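Local coordinates for cell division control protein 45 cdc45 putative (Entamoeba histolytica, PDB 6CC2) that probably acts in DNA replication, where Cdc45 proteins, relatives of the RecJ nucleases, serve as a component of the replicative CMG helicase, at residues A[40-45]-A[81-86]; A[217-222]-A[334-339]. All coordinates share one frame; numbering follows the deposited sequence.

How the contacts relate
The two contacts lie in series along the chain, contact 1 closing before contact 2 opens, and their centres are 27 Å apart. They do not touch, their nearest atoms being about 10 Å from each other. Helix 199-213 connects them: its early residues Met200 and Tyr203 pack on the helix of contact 1, and its later residues Cys209 and Tyr212 pack on Tyr222 and Leu339 of contact 2. Contact 1 belongs to the parallel sheet of the N-terminal part. Contact 2 joins the first turn of a helix to a 3-10 turn and the start of an edge strand of the three-stranded mixed sheet. The centres of contacts 1 and 2 lie about 16 and 17 Å from the centre of the chain.

Contact 1. Residues A[40-45]-A[81-86]; sequences KILSMM and FFIDCA
Leu42, on helix 33-48, meets Phe81 and Ile83 of strand 77-83 through one methyl group. Its CD1 lies 4.3 Å from Ile83 CD1, end methyl against end methyl, and 4.5 Å from Phe81 CD2, where it approaches the ring obliquely. The chain of Leu42 is extended toward this methyl, CD1 standing anti to CA (chi2 168°), and Ile83 likewise carries its CD1 at the end of an extended branch (chi2 175°). The segments touch by side-chain ends alone, with 10.1 Å between Leu42 CA and Phe81 CA. All three residues are buried, and no hydrogen bond crosses the contact.

The next shell fills in around them. Leu27 of the adjacent strand 24-29 touches Leu42, Phe81 and Ile83 alike; Ile106 and Ala186 also pack on Leu42, and the Phe81 ring meets that of Tyr104. Alternation along the strand sends Phe82 to the other side, where it packs edge-to-face with Tyr28. Within the helix, Ser43 OG bonds to Lys40 O at 2.6 Å, a carbonyl that also accepts from Met44 N. Past the strand end, the carboxylate of Asp84 is held by Ser108 and Thr32, close to that of Asp107, probably in the place of the acidic cluster of DHH phosphoesterases.

Helix 33-48 is the crossover between parallel strands 24-29 and 53-57, and Leu42 packs both on strand 24-29 and on its other neighbour, strand 77-83: the helix-on-sheet packing of a Rossmann-like alpha/beta domain, as in the RecJ family.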
ATOM      1  N   LYS A  40       1.469   4.523 -14.708  1.00 19.38           N
ATOM      2  CA  LYS A  40       1.118   3.701 -15.868  1.00 17.44           C
ATOM      3  C   LYS A  40       0.113   4.414 -16.764  1.00 18.86           C
ATOM      4  O   LYS A  40       0.298   4.492 -17.993  1.00 20.25           O
ATOM      5  CB  LYS A  40       0.553   2.349 -15.378  1.00 19.10           C
ATOM      6  CG  LYS A  40       0.046   1.414 -16.469  1.00 21.05           C
ATOM      7  CD  LYS A  40       1.142   1.022 -17.419  1.00 22.01           C
ATOM      8  CE  LYS A  40       0.662   0.014 -18.445  1.00 25.58           C
ATOM      9  NZ  LYS A  40       1.768  -0.372 -19.395  1.00 26.03           N
ATOM     10  N   ILE A  41      -0.942   4.968 -16.163  1.00 19.32           N
ATOM     11  CA  ILE A  41      -1.995   5.606 -16.952  1.00 20.50           C
ATOM     12  C   ILE A  41      -1.466   6.849 -17.661  1.00 22.24           C
ATOM     13  O   ILE A  41      -1.732   7.075 -18.847  1.00 23.41           O
ATOM     14  CB  ILE A  41      -3.203   5.922 -16.039  1.00 20.55           C
ATOM     15  CG1 ILE A  41      -3.860   4.611 -15.609  1.00 20.58           C
ATOM     16  CG2 ILE A  41      -4.205   6.802 -16.761  1.00 22.85           C
ATOM     17  CD1 ILE A  41      -5.035   4.777 -14.632  1.00 19.95           C
ATOM     18  N   LEU A  42      -0.717   7.693 -16.935  1.00 20.05           N
ATOM     19  CA  LEU A  42      -0.065   8.820 -17.585  1.00 20.01           C
ATOM     20  C   LEU A  42       0.872   8.347 -18.686  1.00 20.82           C
ATOM     21  O   LEU A  42       0.937   8.946 -19.776  1.00 22.83           O
ATOM     22  CB  LEU A  42       0.695   9.661 -16.573  1.00 20.00           C
ATOM     23  CG  LEU A  42      -0.172  10.337 -15.506  1.00 22.04           C
ATOM     24  CD1 LEU A  42       0.744  10.896 -14.411  1.00 22.61           C
ATOM     25  CD2 LEU A  42      -1.055  11.418 -16.085  1.00 26.63           C
ATOM     26  N   SER A  43       1.638   7.289 -18.421  1.00 23.87           N
ATOM     27  CA  SER A  43       2.624   6.862 -19.405  1.00 25.84           C
ATOM     28  C   SER A  43       1.966   6.351 -20.675  1.00 25.63           C
ATOM     29  O   SER A  43       2.535   6.479 -21.760  1.00 27.42           O
ATOM     30  CB  SER A  43       3.541   5.800 -18.806  1.00 27.00           C
ATOM     31  OG  SER A  43       2.836   4.579 -18.641  1.00 31.31           O
HETATM   32  N   MSE A  44       0.773   5.783 -20.580  1.00 25.70           N
HETATM   33  CA  MSE A  44       0.060   5.313 -21.760  1.00 27.99           C
HETATM   34  C   MSE A  44      -0.312   6.467 -22.687  1.00 29.79           C
HETATM   35  O   MSE A  44      -0.196   6.356 -23.905  1.00 30.41           O
HETATM   36  CB  MSE A  44      -1.202   4.549 -21.359  1.00 27.07           C
HETATM   37  CG  MSE A  44      -0.903   3.262 -20.639  1.00 28.53           C
HETATM   38 SE   MSE A  44      -2.467   2.589 -19.706  1.00 31.13          SE
HETATM   39  CE  MSE A  44      -3.506   1.944 -21.248  1.00 27.85           C
HETATM   40  N   MSE A  45      -0.794   7.559 -22.096  1.00 27.56           N
HETATM   41  CA  MSE A  45      -1.109   8.766 -22.853  1.00 27.88           C
HETATM   42  C   MSE A  45       0.159   9.342 -23.460  1.00 26.48           C
HETATM   43  O   MSE A  45       0.190   9.672 -24.638  1.00 28.29           O
HETATM   44  CB  MSE A  45      -1.775   9.797 -21.946  1.00 28.69           C
HETATM   45  CG  MSE A  45      -3.178   9.408 -21.516  1.00 34.16           C
HETATM   46 SE   MSE A  45      -4.021  10.869 -20.562  1.00 35.35          SE
HETATM   47  CE  MSE A  45      -3.460  10.382 -18.756  1.00 28.24           C
ATOM     48  N   PHE A  81       6.234  15.623 -12.437  1.00 23.84           N
ATOM     49  CA  PHE A  81       5.054  15.186 -11.707  1.00 22.47           C
ATOM     50  C   PHE A  81       5.522  14.517 -10.422  1.00 22.02           C
ATOM     51  O   PHE A  81       6.421  13.676 -10.464  1.00 24.10           O
ATOM     52  CB  PHE A  81       4.241  14.175 -12.519  1.00 21.74           C
ATOM     53  CG  PHE A  81       3.472  14.775 -13.626  1.00 21.30           C
ATOM     54  CD1 PHE A  81       4.078  15.046 -14.847  1.00 24.65           C
ATOM     55  CD2 PHE A  81       2.118  15.068 -13.472  1.00 21.46           C
ATOM     56  CE1 PHE A  81       3.347  15.584 -15.890  1.00 25.44           C
ATOM     57  CE2 PHE A  81       1.396  15.615 -14.522  1.00 21.85           C
ATOM     58  CZ  PHE A  81       2.015  15.881 -15.717  1.00 25.39           C
ATOM     59  N   PHE A  82       4.924  14.899  -9.301  1.00 18.36           N
ATOM     60  CA  PHE A  82       5.114  14.231  -8.022  1.00 20.81           C
ATOM     61  C   PHE A  82       3.857  13.413  -7.759  1.00 21.06           C
ATOM     62  O   PHE A  82       2.744  13.967  -7.717  1.00 19.49           O
ATOM     63  CB  PHE A  82       5.353  15.247  -6.909  1.00 21.19           C
ATOM     64  CG  PHE A  82       6.581  16.108  -7.115  1.00 25.23           C
ATOM     65  CD1 PHE A  82       7.740  15.581  -7.664  1.00 30.81           C
ATOM     66  CD2 PHE A  82       6.564  17.439  -6.769  1.00 28.73           C
ATOM     67  CE1 PHE A  82       8.870  16.366  -7.849  1.00 31.63           C
ATOM     68  CE2 PHE A  82       7.695  18.234  -6.946  1.00 26.52           C
ATOM     69  CZ  PHE A  82       8.854  17.692  -7.490  1.00 25.45           C
ATOM     70  N   ILE A  83       4.025  12.095  -7.625  1.00 18.78           N
ATOM     71  CA  ILE A  83       2.896  11.166  -7.527  1.00 17.79           C
ATOM     72  C   ILE A  83       2.821  10.580  -6.118  1.00 19.86           C
ATOM     73  O   ILE A  83       3.740   9.882  -5.671  1.00 20.14           O
ATOM     74  CB  ILE A  83       3.009  10.060  -8.590  1.00 18.25           C
ATOM     75  CG1 ILE A  83       2.993  10.682  -9.990  1.00 21.64           C
ATOM     76  CG2 ILE A  83       1.890   9.037  -8.429  1.00 19.03           C
ATOM     77  CD1 ILE A  83       3.224   9.686 -11.118  1.00 27.72           C
ATOM     78  N   ASP A  84       1.689  10.849  -5.455  1.00 19.73           N
ATOM     79  CA  ASP A  84       1.345  10.357  -4.102  1.00 20.42           C
ATOM     80  C   ASP A  84       2.328  10.855  -3.053  1.00 22.37           C
ATOM     81  O   ASP A  84       2.497  10.258  -2.003  1.00 22.17           O
ATOM     82  CB  ASP A  84       1.196   8.833  -4.053  1.00 20.85           C
ATOM     83  CG  ASP A  84      -0.072   8.387  -3.282  1.00 28.93           C
ATOM     84  OD1 ASP A  84      -0.875   9.259  -2.874  1.00 26.97           O
ATOM     85  OD2 ASP A  84      -0.278   7.163  -3.092  1.00 30.16           O
ATOM     86  N   CYS A  85       2.966  11.989  -3.325  1.00 19.78           N
ATOM     87  CA  CYS A  85       3.779  12.696  -2.354  1.00 21.78           C
ATOM     88  C   CYS A  85       3.799  14.171  -2.738  1.00 21.41           C
ATOM     89  O   CYS A  85       3.333  14.552  -3.817  1.00 21.95           O
ATOM     90  CB  CYS A  85       5.202  12.138  -2.295  1.00 22.43           C
ATOM     91  SG  CYS A  85       6.130  12.260  -3.851  1.00 22.22           S
ATOM     92  N   ALA A  86       4.308  14.988  -1.815  1.00 20.45           N
ATOM     93  CA  ALA A  86       4.623  16.397  -1.986  1.00 22.00           C
ATOM     94  C   ALA A  86       3.440  17.335  -1.808  1.00 21.09           C
ATOM     95  O   ALA A  86       3.634  18.518  -1.516  1.00 20.23           O
ATOM     96  CB  ALA A  86       5.235  16.663  -3.364  1.00 24.46           C
TER

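Contact 2. Residues A[217-222]-A[334-339]; sequences INAKTY and FENLFL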
ATOM      1  N   ILE A 217      -8.689   4.070   2.841  1.00 17.34           N
ATOM      2  CA  ILE A 217     -10.092   4.389   2.586  1.00 18.23           C
ATOM      3  C   ILE A 217     -10.970   3.321   3.202  1.00 21.03           C
ATOM      4  O   ILE A 217     -10.541   2.194   3.388  1.00 19.75           O
ATOM      5  CB  ILE A 217     -10.385   4.490   1.076  1.00 18.16           C
ATOM      6  CG1 ILE A 217     -10.148   3.160   0.365  1.00 17.51           C
ATOM      7  CG2 ILE A 217      -9.535   5.611   0.446  1.00 19.26           C
ATOM      8  CD1 ILE A 217     -10.617   3.160  -1.097  1.00 19.60           C
ATOM      9  N   ASN A 218     -12.227   3.681   3.459  1.00 19.23           N
ATOM     10  CA  ASN A 218     -13.187   2.731   3.998  1.00 18.95           C
ATOM     11  C   ASN A 218     -13.937   1.995   2.871  1.00 17.25           C
ATOM     12  O   ASN A 218     -13.733   2.234   1.670  1.00 17.75           O
ATOM     13  CB  ASN A 218     -14.160   3.421   4.969  1.00 21.30           C
ATOM     14  CG  ASN A 218     -15.064   4.458   4.309  1.00 22.39           C
ATOM     15  OD1 ASN A 218     -15.321   4.432   3.108  1.00 22.25           O
ATOM     16  ND2 ASN A 218     -15.572   5.385   5.128  1.00 25.02           N
ATOM     17  N   ALA A 219     -14.724   1.007   3.278  1.00 18.57           N
ATOM     18  CA  ALA A 219     -15.393   0.142   2.317  1.00 20.60           C
ATOM     19  C   ALA A 219     -16.423   0.901   1.484  1.00 20.24           C
ATOM     20  O   ALA A 219     -16.593   0.610   0.289  1.00 19.40           O
ATOM     21  CB  ALA A 219     -16.050  -1.024   3.056  1.00 21.14           C
ATOM     22  N   LYS A 220     -17.102   1.875   2.078  1.00 19.75           N
ATOM     23  CA  LYS A 220     -18.083   2.649   1.317  1.00 21.74           C
ATOM     24  C   LYS A 220     -17.397   3.431   0.200  1.00 21.14           C
ATOM     25  O   LYS A 220     -17.894   3.495  -0.932  1.00 20.86           O
ATOM     26  CB  LYS A 220     -18.844   3.582   2.252  1.00 27.78           C
ATOM     27  CG  LYS A 220     -19.841   2.856   3.146  1.00 48.56           C
ATOM     28  CD  LYS A 220     -20.681   3.822   3.975  1.00 68.86           C
ATOM     29  CE  LYS A 220     -19.854   4.515   5.052  1.00 79.38           C
ATOM     30  NZ  LYS A 220     -20.710   5.277   6.010  1.00 84.51           N
ATOM     31  N   THR A 221     -16.231   3.991   0.483  1.00 19.88           N
ATOM     32  CA  THR A 221     -15.481   4.698  -0.553  1.00 18.86           C
ATOM     33  C   THR A 221     -15.030   3.748  -1.656  1.00 18.38           C
ATOM     34  O   THR A 221     -15.135   4.049  -2.865  1.00 18.86           O
ATOM     35  CB  THR A 221     -14.291   5.418   0.081  1.00 19.90           C
ATOM     36  OG1 THR A 221     -14.785   6.414   0.980  1.00 21.81           O
ATOM     37  CG2 THR A 221     -13.424   6.057  -0.975  1.00 22.56           C
ATOM     38  N   TYR A 222     -14.562   2.564  -1.271  1.00 17.30           N
ATOM     39  CA  TYR A 222     -14.190   1.578  -2.266  1.00 16.66           C
ATOM     40  C   TYR A 222     -15.372   1.218  -3.163  1.00 18.80           C
ATOM     41  O   TYR A 222     -15.256   1.186  -4.402  1.00 19.08           O
ATOM     42  CB  TYR A 222     -13.621   0.341  -1.567  1.00 16.35           C
ATOM     43  CG  TYR A 222     -13.508  -0.821  -2.531  1.00 17.24           C
ATOM     44  CD1 TYR A 222     -12.490  -0.883  -3.469  1.00 17.34           C
ATOM     45  CD2 TYR A 222     -14.470  -1.833  -2.541  1.00 18.46           C
ATOM     46  CE1 TYR A 222     -12.415  -1.914  -4.374  1.00 17.09           C
ATOM     47  CE2 TYR A 222     -14.382  -2.865  -3.449  1.00 18.22           C
ATOM     48  CZ  TYR A 222     -13.380  -2.899  -4.367  1.00 18.16           C
ATOM     49  OH  TYR A 222     -13.306  -3.926  -5.275  1.00 18.55           O
ATOM     50  N   PHE A 334     -18.254  -8.647  10.669  1.00 32.83           N
ATOM     51  CA  PHE A 334     -17.382  -8.351   9.537  1.00 28.26           C
ATOM     52  C   PHE A 334     -18.174  -8.483   8.238  1.00 26.68           C
ATOM     53  O   PHE A 334     -17.755  -9.131   7.277  1.00 29.77           O
ATOM     54  CB  PHE A 334     -16.099  -9.202   9.521  1.00 29.98           C
ATOM     55  CG  PHE A 334     -16.305 -10.699   9.681  1.00 29.00           C
ATOM     56  CD1 PHE A 334     -16.609 -11.492   8.596  1.00 32.33           C
ATOM     57  CD2 PHE A 334     -16.114 -11.310  10.914  1.00 27.62           C
ATOM     58  CE1 PHE A 334     -16.762 -12.855   8.729  1.00 29.50           C
ATOM     59  CE2 PHE A 334     -16.258 -12.668  11.064  1.00 30.55           C
ATOM     60  CZ  PHE A 334     -16.586 -13.457   9.968  1.00 27.24           C
ATOM     61  N   GLU A 335     -19.314  -7.785   8.181  1.00 26.26           N
ATOM     62  CA  GLU A 335     -20.151  -7.815   6.985  1.00 27.22           C
ATOM     63  C   GLU A 335     -19.462  -7.197   5.784  1.00 29.56           C
ATOM     64  O   GLU A 335     -19.815  -7.525   4.644  1.00 31.76           O
ATOM     65  CB  GLU A 335     -21.465  -7.074   7.251  1.00 32.34           C
ATOM     66  CG  GLU A 335     -22.326  -7.669   8.366  1.00 43.06           C
ATOM     67  CD  GLU A 335     -21.927  -7.178   9.757  1.00 60.01           C
ATOM     68  OE1 GLU A 335     -20.861  -6.537   9.901  1.00 63.10           O
ATOM     69  OE2 GLU A 335     -22.691  -7.436  10.712  1.00 68.85           O
ATOM     70  N   ASN A 336     -18.508  -6.282   6.012  1.00 26.33           N
ATOM     71  CA  ASN A 336     -17.712  -5.709   4.922  1.00 26.10           C
ATOM     72  C   ASN A 336     -16.760  -6.722   4.302  1.00 24.00           C
ATOM     73  O   ASN A 336     -15.989  -6.368   3.402  1.00 25.90           O
ATOM     74  CB  ASN A 336     -16.905  -4.506   5.396  1.00 33.29           C
ATOM     75  CG  ASN A 336     -17.730  -3.248   5.483  1.00 38.28           C
ATOM     76  OD1 ASN A 336     -18.789  -3.145   4.877  1.00 42.79           O
ATOM     77  ND2 ASN A 336     -17.244  -2.281   6.249  1.00 37.97           N
ATOM     78  N   LEU A 337     -16.763  -7.967   4.772  1.00 24.22           N
ATOM     79  CA  LEU A 337     -16.009  -8.991   4.062  1.00 23.29           C
ATOM     80  C   LEU A 337     -16.572  -9.208   2.662  1.00 22.11           C
ATOM     81  O   LEU A 337     -15.843  -9.614   1.752  1.00 23.63           O
ATOM     82  CB  LEU A 337     -16.033 -10.289   4.847  1.00 25.29           C
ATOM     83  CG  LEU A 337     -15.260 -11.457   4.239  1.00 25.90           C
ATOM     84  CD1 LEU A 337     -13.794 -11.133   4.094  1.00 25.76           C
ATOM     85  CD2 LEU A 337     -15.471 -12.673   5.099  1.00 27.57           C
ATOM     86  N   PHE A 338     -17.863  -8.951   2.468  1.00 22.63           N
ATOM     87  CA  PHE A 338     -18.496  -9.163   1.170  1.00 22.87           C
ATOM     88  C   PHE A 338     -18.541  -7.818   0.457  1.00 22.85           C
ATOM     89  O   PHE A 338     -19.297  -6.918   0.848  1.00 24.48           O
ATOM     90  CB  PHE A 338     -19.879  -9.777   1.338  1.00 24.74           C
ATOM     91  CG  PHE A 338     -19.835 -11.137   1.961  1.00 26.86           C
ATOM     92  CD1 PHE A 338     -19.535 -12.250   1.196  1.00 30.07           C
ATOM     93  CD2 PHE A 338     -20.048 -11.297   3.325  1.00 31.44           C
ATOM     94  CE1 PHE A 338     -19.481 -13.511   1.770  1.00 33.43           C
ATOM     95  CE2 PHE A 338     -19.990 -12.548   3.898  1.00 35.13           C
ATOM     96  CZ  PHE A 338     -19.706 -13.656   3.114  1.00 34.55           C
ATOM     97  N   LEU A 339     -17.712  -7.682  -0.564  1.00 21.29           N
ATOM     98  CA  LEU A 339     -17.624  -6.476  -1.373  1.00 20.57           C
ATOM     99  C   LEU A 339     -17.471  -6.896  -2.825  1.00 20.14           C
ATOM    100  O   LEU A 339     -16.932  -7.970  -3.109  1.00 21.87           O
ATOM    101  CB  LEU A 339     -16.417  -5.610  -0.980  1.00 23.31           C
ATOM    102  CG  LEU A 339     -16.389  -5.080   0.452  1.00 25.65           C
ATOM    103  CD1 LEU A 339     -15.018  -4.432   0.698  1.00 24.07           C
ATOM    104  CD2 LEU A 339     -17.480  -4.086   0.693  1.00 28.01           C
TER
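Leu339, in strand 338-344, divides its two methyls between two residues in the first turn of helix 219-233. From CB the side chain runs to CG, which stands beside the backbone N and anti to the carbonyl carbon (chi1 -61°), and there it forks. CD1 comes within 4.2 Å of Tyr222 CD2, meeting the ring obliquely, while CD2 lies 4.1 Å from Ala219 CB. That alanine methyl is shared: on its other approach it sits over the flat face of the Asn336 amide, 3.6 Å from Asn336 ND2 and only slightly farther from Asn336 CG and OD1. This is van der Waals packing, with no hydrogen bond between the segments.

The helix start that presents Ala219 and Tyr222 is capped by Asn218. Its OD1 takes a nearly straight bond from Thr221 N at 2.8 Å (N-H...O angle 160°) and a second from Thr221 OG1 at 3.0 Å, the hydroxyl lying above the amide plane. Farther along, Tyr222 OH bonds to Pro340 O, just beyond Leu339, which holds the phenol against the strand.

Around the contact, Cys209 and Tyr212 of helix 199-213 pack on Tyr222 and Leu339 respectively, and Phe355 of helix 354-364 meets the Tyr222 ring. The first turn of helix 219-233 thus lies against the 3-10 turn 335-337 and the start of strand 338-344, an outer strand antiparallel to 251-257.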